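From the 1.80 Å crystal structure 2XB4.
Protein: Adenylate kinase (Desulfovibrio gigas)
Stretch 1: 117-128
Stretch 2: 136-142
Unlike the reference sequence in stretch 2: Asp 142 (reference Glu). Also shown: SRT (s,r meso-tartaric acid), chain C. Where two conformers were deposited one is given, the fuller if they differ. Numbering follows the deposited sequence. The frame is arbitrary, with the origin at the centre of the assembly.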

ATOM      1  N   GLU A 117      -3.082  18.020  18.366  1.00 14.62           N
ATOM      2  CA  GLU A 117      -3.713  16.662  18.606  1.00 17.40           C
ATOM      3  C   GLU A 117      -4.830  16.443  17.519  1.00 14.93           C
ATOM      4  O   GLU A 117      -5.049  15.315  17.021  1.00 14.77           O
ATOM      5  CB  GLU A 117      -4.323  16.450  20.054  1.00 19.33           C
ATOM      6  CG  GLU A 117      -3.204  16.349  21.134  1.00 31.88           C
ATOM      7  CD  GLU A 117      -3.603  15.680  22.537  1.00 45.33           C
ATOM      8  OE1 GLU A 117      -4.104  16.394  23.472  1.00 45.66           O
ATOM      9  OE2 GLU A 117      -3.368  14.432  22.706  1.00 51.82           O
ATOM     10  N   VAL A 118      -5.508  17.510  17.194  1.00 14.06           N
ATOM     11  CA  VAL A 118      -6.569  17.503  16.160  1.00 13.26           C
ATOM     12  C   VAL A 118      -5.977  17.192  14.769  1.00 13.45           C
ATOM     13  O   VAL A 118      -6.456  16.314  14.058  1.00 13.85           O
ATOM     14  CB  VAL A 118      -7.432  18.740  16.152  1.00 13.18           C
ATOM     15  CG1 VAL A 118      -8.418  18.690  14.963  1.00 11.59           C
ATOM     16  CG2 VAL A 118      -8.226  18.881  17.538  1.00 15.17           C
ATOM     17  N   ALA A 119      -4.913  17.928  14.402  1.00 14.18           N
ATOM     18  CA  ALA A 119      -4.183  17.691  13.155  1.00 12.19           C
ATOM     19  C   ALA A 119      -3.737  16.190  13.048  1.00 14.05           C
ATOM     20  O   ALA A 119      -3.911  15.549  11.997  1.00 12.82           O
ATOM     21  CB  ALA A 119      -3.017  18.689  13.085  1.00 11.52           C
ATOM     22  N   LYS A 120      -3.109  15.653  14.102  1.00 12.96           N
ATOM     23  CA  LYS A 120      -2.617  14.252  14.037  1.00 14.75           C
ATOM     24  C   LYS A 120      -3.798  13.318  13.845  1.00 15.14           C
ATOM     25  O   LYS A 120      -3.729  12.373  13.061  1.00 14.76           O
ATOM     26  CB  LYS A 120      -1.797  13.923  15.313  1.00 15.42           C
ATOM     27  CG  LYS A 120      -1.327  12.471  15.390  1.00 19.23           C
ATOM     28  CD  LYS A 120      -0.516  12.222  16.601  1.00 26.56           C
ATOM     29  CE  LYS A 120      -0.114  10.788  16.582  1.00 33.04           C
ATOM     30  NZ  LYS A 120       0.442  10.419  17.890  1.00 42.96           N
ATOM     31  N   ASN A 121      -4.846  13.498  14.632  1.00 14.65           N
ATOM     32  CA  ASN A 121      -6.026  12.623  14.474  1.00 17.95           C
ATOM     33  C   ASN A 121      -6.706  12.710  13.116  1.00 16.01           C
ATOM     34  O   ASN A 121      -7.115  11.709  12.550  1.00 17.73           O
ATOM     35  CB  ASN A 121      -7.033  12.918  15.558  1.00 17.45           C
ATOM     36  CG  ASN A 121      -6.634  12.249  16.877  1.00 24.27           C
ATOM     37  OD1 ASN A 121      -5.970  11.192  16.904  1.00 29.91           O
ATOM     38  ND2 ASN A 121      -6.986  12.873  17.950  1.00 25.96           N
ATOM     39  N   ARG A 122      -6.773  13.896  12.566  1.00 16.20           N
ATOM     40  CA  ARG A 122      -7.262  13.985  11.167  1.00 15.92           C
ATOM     41  C   ARG A 122      -6.415  13.221  10.147  1.00 16.51           C
ATOM     42  O   ARG A 122      -6.992  12.721   9.175  1.00 19.24           O
ATOM     43  CB  ARG A 122      -7.384  15.415  10.713  1.00 15.31           C
ATOM     44  CG  ARG A 122      -8.508  16.090  11.383  1.00 17.72           C
ATOM     45  CD  ARG A 122      -8.686  17.517  10.909  1.00 22.48           C
ATOM     46  NE  ARG A 122      -9.910  17.970  11.599  1.00 25.21           N
ATOM     47  CZ  ARG A 122     -10.826  18.779  11.085  1.00 28.28           C
ATOM     48  NH1 ARG A 122     -10.678  19.241   9.853  1.00 22.80           N
ATOM     49  NH2 ARG A 122     -11.925  19.098  11.807  1.00 31.88           N
ATOM     50  N   ILE A 123      -5.079  13.199  10.292  1.00 13.58           N
ATOM     51  CA  ILE A 123      -4.277  12.432   9.364  1.00 12.35           C
ATOM     52  C   ILE A 123      -4.567  10.922   9.605  1.00 12.51           C
ATOM     53  O   ILE A 123      -4.767  10.159   8.650  1.00 13.65           O
ATOM     54  CB  ILE A 123      -2.792  12.708   9.588  1.00 10.99           C
ATOM     55  CG1 ILE A 123      -2.467  14.189   9.273  1.00 11.18           C
ATOM     56  CG2 ILE A 123      -1.876  11.723   8.801  1.00 12.57           C
ATOM     57  CD1 ILE A 123      -1.153  14.710   9.996  1.00 11.37           C
ATOM     58  N   MET A 124      -4.486  10.476  10.877  1.00 12.46           N
ATOM     59  CA  MET A 124      -4.554   8.995  11.168  1.00 13.84           C
ATOM     60  C   MET A 124      -5.947   8.478  10.882  1.00 11.45           C
ATOM     61  O   MET A 124      -6.099   7.311  10.581  1.00 14.90           O
ATOM     62  CB  MET A 124      -4.215   8.712  12.666  1.00 14.93           C
ATOM     63  CG  MET A 124      -2.766   9.166  12.968  1.00 15.50           C
ATOM     64  SD  MET A 124      -2.236   8.581  14.554  1.00 21.23           S
ATOM     65  CE  MET A 124      -2.201   6.809  14.319  1.00 19.57           C
ATOM     66  N   GLY A 125      -6.944   9.359  10.902  1.00 11.39           N
ATOM     67  CA  GLY A 125      -8.374   8.951  10.743  1.00 10.91           C
ATOM     68  C   GLY A 125      -8.797   8.733   9.290  1.00 12.78           C
ATOM     69  O   GLY A 125      -9.893   8.167   8.995  1.00 13.28           O
ATOM     70  N   ARG A 126      -7.964   9.122   8.335  1.00 11.81           N
ATOM     71  CA  ARG A 126      -8.339   8.951   6.914  1.00 11.22           C
ATOM     72  C   ARG A 126      -8.534   7.472   6.550  1.00  9.89           C
ATOM     73  O   ARG A 126      -7.691   6.622   6.927  1.00 11.06           O
ATOM     74  CB  ARG A 126      -7.212   9.475   6.026  1.00  9.36           C
ATOM     75  CG  ARG A 126      -6.878  11.050   6.141  1.00 11.85           C
ATOM     76  CD  ARG A 126      -5.507  11.367   5.510  1.00 12.09           C
ATOM     77  NE  ARG A 126      -5.313  12.821   5.501  1.00 15.17           N
ATOM     78  CZ  ARG A 126      -4.131  13.429   5.357  1.00 21.47           C
ATOM     79  NH1 ARG A 126      -3.037  12.685   5.171  1.00 12.80           N
ATOM     80  NH2 ARG A 126      -4.049  14.782   5.381  1.00 19.82           N
ATOM     81  N   ARG A 127      -9.554   7.169   5.771  1.00  9.25           N
ATOM     82  CA  ARG A 127      -9.834   5.775   5.299  1.00 11.36           C
ATOM     83  C   ARG A 127     -10.059   5.901   3.814  1.00 13.40           C
ATOM     84  O   ARG A 127     -10.748   6.822   3.389  1.00 13.77           O
ATOM     85  CB  ARG A 127     -11.079   5.173   5.959  1.00 10.53           C
ATOM     86  CG  ARG A 127     -10.795   4.888   7.524  1.00 12.71           C
ATOM     87  CD  ARG A 127      -9.675   3.802   7.743  1.00 14.96           C
ATOM     88  NE  ARG A 127      -9.445   3.516   9.172  1.00 15.21           N
ATOM     89  CZ  ARG A 127      -8.617   4.187   9.987  1.00 18.69           C
ATOM     90  NH1 ARG A 127      -7.930   5.254   9.557  1.00 14.82           N
ATOM     91  NH2 ARG A 127      -8.544   3.824  11.276  1.00 20.20           N
ATOM     92  N   ILE A 128      -9.388   5.040   3.013  1.00 14.10           N
ATOM     93  CA  ILE A 128      -9.478   5.183   1.551  1.00 12.18           C
ATOM     94  C   ILE A 128     -10.444   4.138   1.040  1.00 13.28           C
ATOM     95  O   ILE A 128     -10.350   2.958   1.403  1.00 13.58           O
ATOM     96  CB  ILE A 128      -8.113   4.882   0.894  1.00 15.04           C
ATOM     97  CG1 ILE A 128      -7.006   5.727   1.495  1.00 16.27           C
ATOM     98  CG2 ILE A 128      -8.191   5.110  -0.670  1.00 10.11           C
ATOM     99  CD1 ILE A 128      -7.458   7.144   1.881  1.00 17.25           C
TER
HETATM  100  O1  SRT C1225      -4.503  17.626   5.467  1.00 24.42           O
HETATM  101  O11 SRT C1225      -4.625  18.374   3.334  1.00 25.20           O
HETATM  102  C1  SRT C1225      -4.014  18.050   4.386  1.00 22.06           C
HETATM  103  C2  SRT C1225      -2.604  18.384   4.615  1.00 24.88           C
HETATM  104  O2  SRT C1225      -1.729  17.396   5.124  1.00 18.32           O
HETATM  105  C3  SRT C1225      -2.095  19.669   4.067  1.00 22.76           C
HETATM  106  O3  SRT C1225      -2.489  20.302   5.312  1.00 19.27           O
HETATM  107  C4  SRT C1225      -0.630  19.717   3.960  1.00 24.91           C
HETATM  108  O4  SRT C1225      -0.135  19.321   2.893  1.00 27.76           O
HETATM  109  O41 SRT C1225       0.010  20.150   4.925  1.00 26.17           O
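Stretch 2 136-142: PNNIFID

A helix that ends within a folded domain leaves carbonyl groups without their usual partners, and a neighbouring extended segment can supply the missing donors. Adenylate kinase from Desulfovibrio gigas offers a compact example. Stretch 1 arrives in a helix that began before Glu 117, and its backbone is extended from Arg 126 onward; stretch 2 has no regular helix or strand of its own, but runs extended through Asn 137 and Asn 138 before a type I turn from Asn 138 to Ile 141. The two chains pass in opposite directions: Gly 125, Arg 126 and Arg 127 lie nearest Ile 139, Asn 138 and Asn 137, with CA-CA separations of 4.8, 4.4 and 5.4 Å in that order. The contact buries 574 Å², both sides summed.

Backbone pairing fixes this register. Ile 139 N donates to Gly 125 O at 2.9 Å, and Arg 127 N donates to Asn 137 O at 3.1 Å, so that the two bonds flank Arg 126 and Asn 138 in a single antiparallel bridge. The approach is close enough for a CA-H...O contact as well, Asn 138 CA lying 3.3 Å from Gly 125 O. Gly 125 suits this place because it has no side chain: a CB in ideal geometry would point toward stretch 2 and come within 2.3 Å of Asn 138 OD1, a clash.

The side-chain amide of Asn 138 joins helix end to turn. Its ND2 donates to Arg 122 O at 2.8 Å, giving a partner to a backbone carbonyl near the end of the helix, one that accepts no backbone hydrogen bond within the stretch, while its OD1 accepts from Phe 140 N at 2.8 Å within stretch 2. One amide thus ties the turn internally and anchors it to the helix. The turn is also closed by its backbone, with Ile 141 N donating to Asn 138 O at 3.3 Å.

From Ile 139 to Ile 141, stretch 2 turns its apolar side chains toward stretch 1. Phe 140, modelled here in one of two deposited conformers, lays a ring face on Asn 121, whose CB stands 3.2 Å from the centroid of the Phe 140 ring and only 7° off its normal, the geometry of a CH-pi contact. Val 118, one helical turn earlier, adds an apolar contact from CG1 to Phe 140 CE2 at 4.1 Å. Two arginines use their flat guanidinium faces in a similar way: Ile 141 CG1 covers one face of Arg 122 and also lies 4.0 Å from Arg 122 CG, while Ile 139 CG1 covers one face of Arg 127. The latter group is held by Arg 127 NH1, which donates to Met 124 O at 2.9 Å and to Arg 126 O at 3.0 Å.

Water completes the polar contacts. Water 1 accepts from Arg 122 NE at 2.9 Å and donates to Phe 140 O at 3.0 Å; water 2 accepts from Asn 137 N at 3.0 Å and lies 2.8 Å from Arg 127 O, bridging the two backbones.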

ATOM      1  N   PRO A 136     -14.360  10.976   0.203  1.00 14.16           N
ATOM      2  CA  PRO A 136     -13.715  11.296   1.507  1.00 14.04           C
ATOM      3  C   PRO A 136     -14.331  10.528   2.680  1.00 13.76           C
ATOM      4  O   PRO A 136     -15.567  10.507   2.837  1.00 14.56           O
ATOM      5  CB  PRO A 136     -13.921  12.847   1.655  1.00 14.95           C
ATOM      6  CG  PRO A 136     -14.150  13.360   0.245  1.00 14.72           C
ATOM      7  CD  PRO A 136     -14.998  12.163  -0.400  1.00 13.08           C
ATOM      8  N   ASN A 137     -13.493   9.870   3.482  1.00 12.37           N
ATOM      9  CA  ASN A 137     -13.941   9.158   4.699  1.00 13.57           C
ATOM     10  C   ASN A 137     -12.904   9.435   5.772  1.00 13.43           C
ATOM     11  O   ASN A 137     -11.713   9.316   5.501  1.00 10.89           O
ATOM     12  CB  ASN A 137     -14.007   7.624   4.520  1.00 10.38           C
ATOM     13  CG  ASN A 137     -15.181   7.176   3.537  1.00 12.69           C
ATOM     14  OD1 ASN A 137     -14.996   7.137   2.276  1.00 17.59           O
ATOM     15  ND2 ASN A 137     -16.316   6.823   4.075  1.00 11.22           N
ATOM     16  N   ASN A 138     -13.362   9.755   6.981  1.00 13.64           N
ATOM     17  CA  ASN A 138     -12.418  10.030   8.026  1.00 15.62           C
ATOM     18  C   ASN A 138     -13.107   9.719   9.353  1.00 15.05           C
ATOM     19  O   ASN A 138     -14.097  10.383   9.704  1.00 17.31           O
ATOM     20  CB  ASN A 138     -11.919  11.489   7.984  1.00 15.38           C
ATOM     21  CG  ASN A 138     -10.673  11.689   8.830  1.00 16.85           C
ATOM     22  OD1 ASN A 138     -10.684  11.387  10.077  1.00 14.67           O
ATOM     23  ND2 ASN A 138      -9.583  12.172   8.195  1.00 15.41           N
ATOM     24  N   ILE A 139     -12.559   8.753  10.102  1.00 16.76           N
ATOM     25  CA  ILE A 139     -13.118   8.406  11.387  1.00 19.78           C
ATOM     26  C   ILE A 139     -13.077   9.569  12.431  1.00 19.63           C
ATOM     27  O   ILE A 139     -13.854   9.565  13.335  1.00 21.05           O
ATOM     28  CB  ILE A 139     -12.542   7.038  11.960  1.00 21.77           C
ATOM     29  CG1 ILE A 139     -11.033   7.091  12.304  1.00 24.96           C
ATOM     30  CG2 ILE A 139     -12.746   5.906  10.988  1.00 21.74           C
ATOM     31  CD1 ILE A 139     -10.621   5.927  13.284  1.00 27.77           C
ATOM     32  N   PHE A 140     -12.270  10.597  12.230  1.00 19.10           N
ATOM     33  CA  PHE A 140     -12.114  11.683  13.203  0.50 19.75           C
ATOM     34  C   PHE A 140     -12.791  12.996  12.759  1.00 20.48           C
ATOM     35  O   PHE A 140     -12.666  14.029  13.451  1.00 21.33           O
ATOM     36  CB  PHE A 140     -10.609  11.914  13.549  0.50 18.12           C
ATOM     37  CG  PHE A 140     -10.369  12.776  14.796  0.50 19.46           C
ATOM     38  CD1 PHE A 140     -10.505  12.247  16.110  0.50 18.54           C
ATOM     39  CD2 PHE A 140      -9.996  14.141  14.673  0.50 18.98           C
ATOM     40  CE1 PHE A 140     -10.285  13.082  17.228  0.50 22.66           C
ATOM     41  CE2 PHE A 140      -9.801  14.970  15.818  0.50 18.64           C
ATOM     42  CZ  PHE A 140      -9.922  14.457  17.063  0.50 16.41           C
ATOM     43  N   ILE A 141     -13.485  12.978  11.618  1.00 19.55           N
ATOM     44  CA  ILE A 141     -14.142  14.208  11.092  1.00 19.00           C
ATOM     45  C   ILE A 141     -15.639  13.820  10.912  1.00 19.14           C
ATOM     46  O   ILE A 141     -15.998  13.013   9.986  1.00 16.82           O
ATOM     47  CB  ILE A 141     -13.535  14.676   9.751  1.00 17.95           C
ATOM     48  CG1 ILE A 141     -12.017  15.022   9.849  1.00 18.83           C
ATOM     49  CG2 ILE A 141     -14.239  15.893   9.289  1.00 20.09           C
ATOM     50  CD1 ILE A 141     -11.429  15.510   8.508  1.00 15.50           C
ATOM     51  N   ASP A 142     -16.475  14.335  11.808  1.00 21.56           N
ATOM     52  CA  ASP A 142     -17.891  13.847  11.934  1.00 23.94           C
ATOM     53  C   ASP A 142     -18.588  13.966  10.593  1.00 23.58           C
ATOM     54  O   ASP A 142     -19.332  13.069  10.258  1.00 23.44           O
ATOM     55  CB  ASP A 142     -18.792  14.519  13.001  1.00 25.23           C
ATOM     56  CG  ASP A 142     -19.873  13.467  13.663  1.00 32.42           C
ATOM     57  OD1 ASP A 142     -19.480  12.525  14.362  1.00 40.56           O
ATOM     58  OD2 ASP A 142     -21.120  13.533  13.587  1.00 42.40           O
TER
HETATM   59  O   HOH W   1     -11.503  16.772  13.699  1.00 21.48           O
HETATM   60  O   HOH W   2     -10.772   9.487   2.399  1.00  9.46           O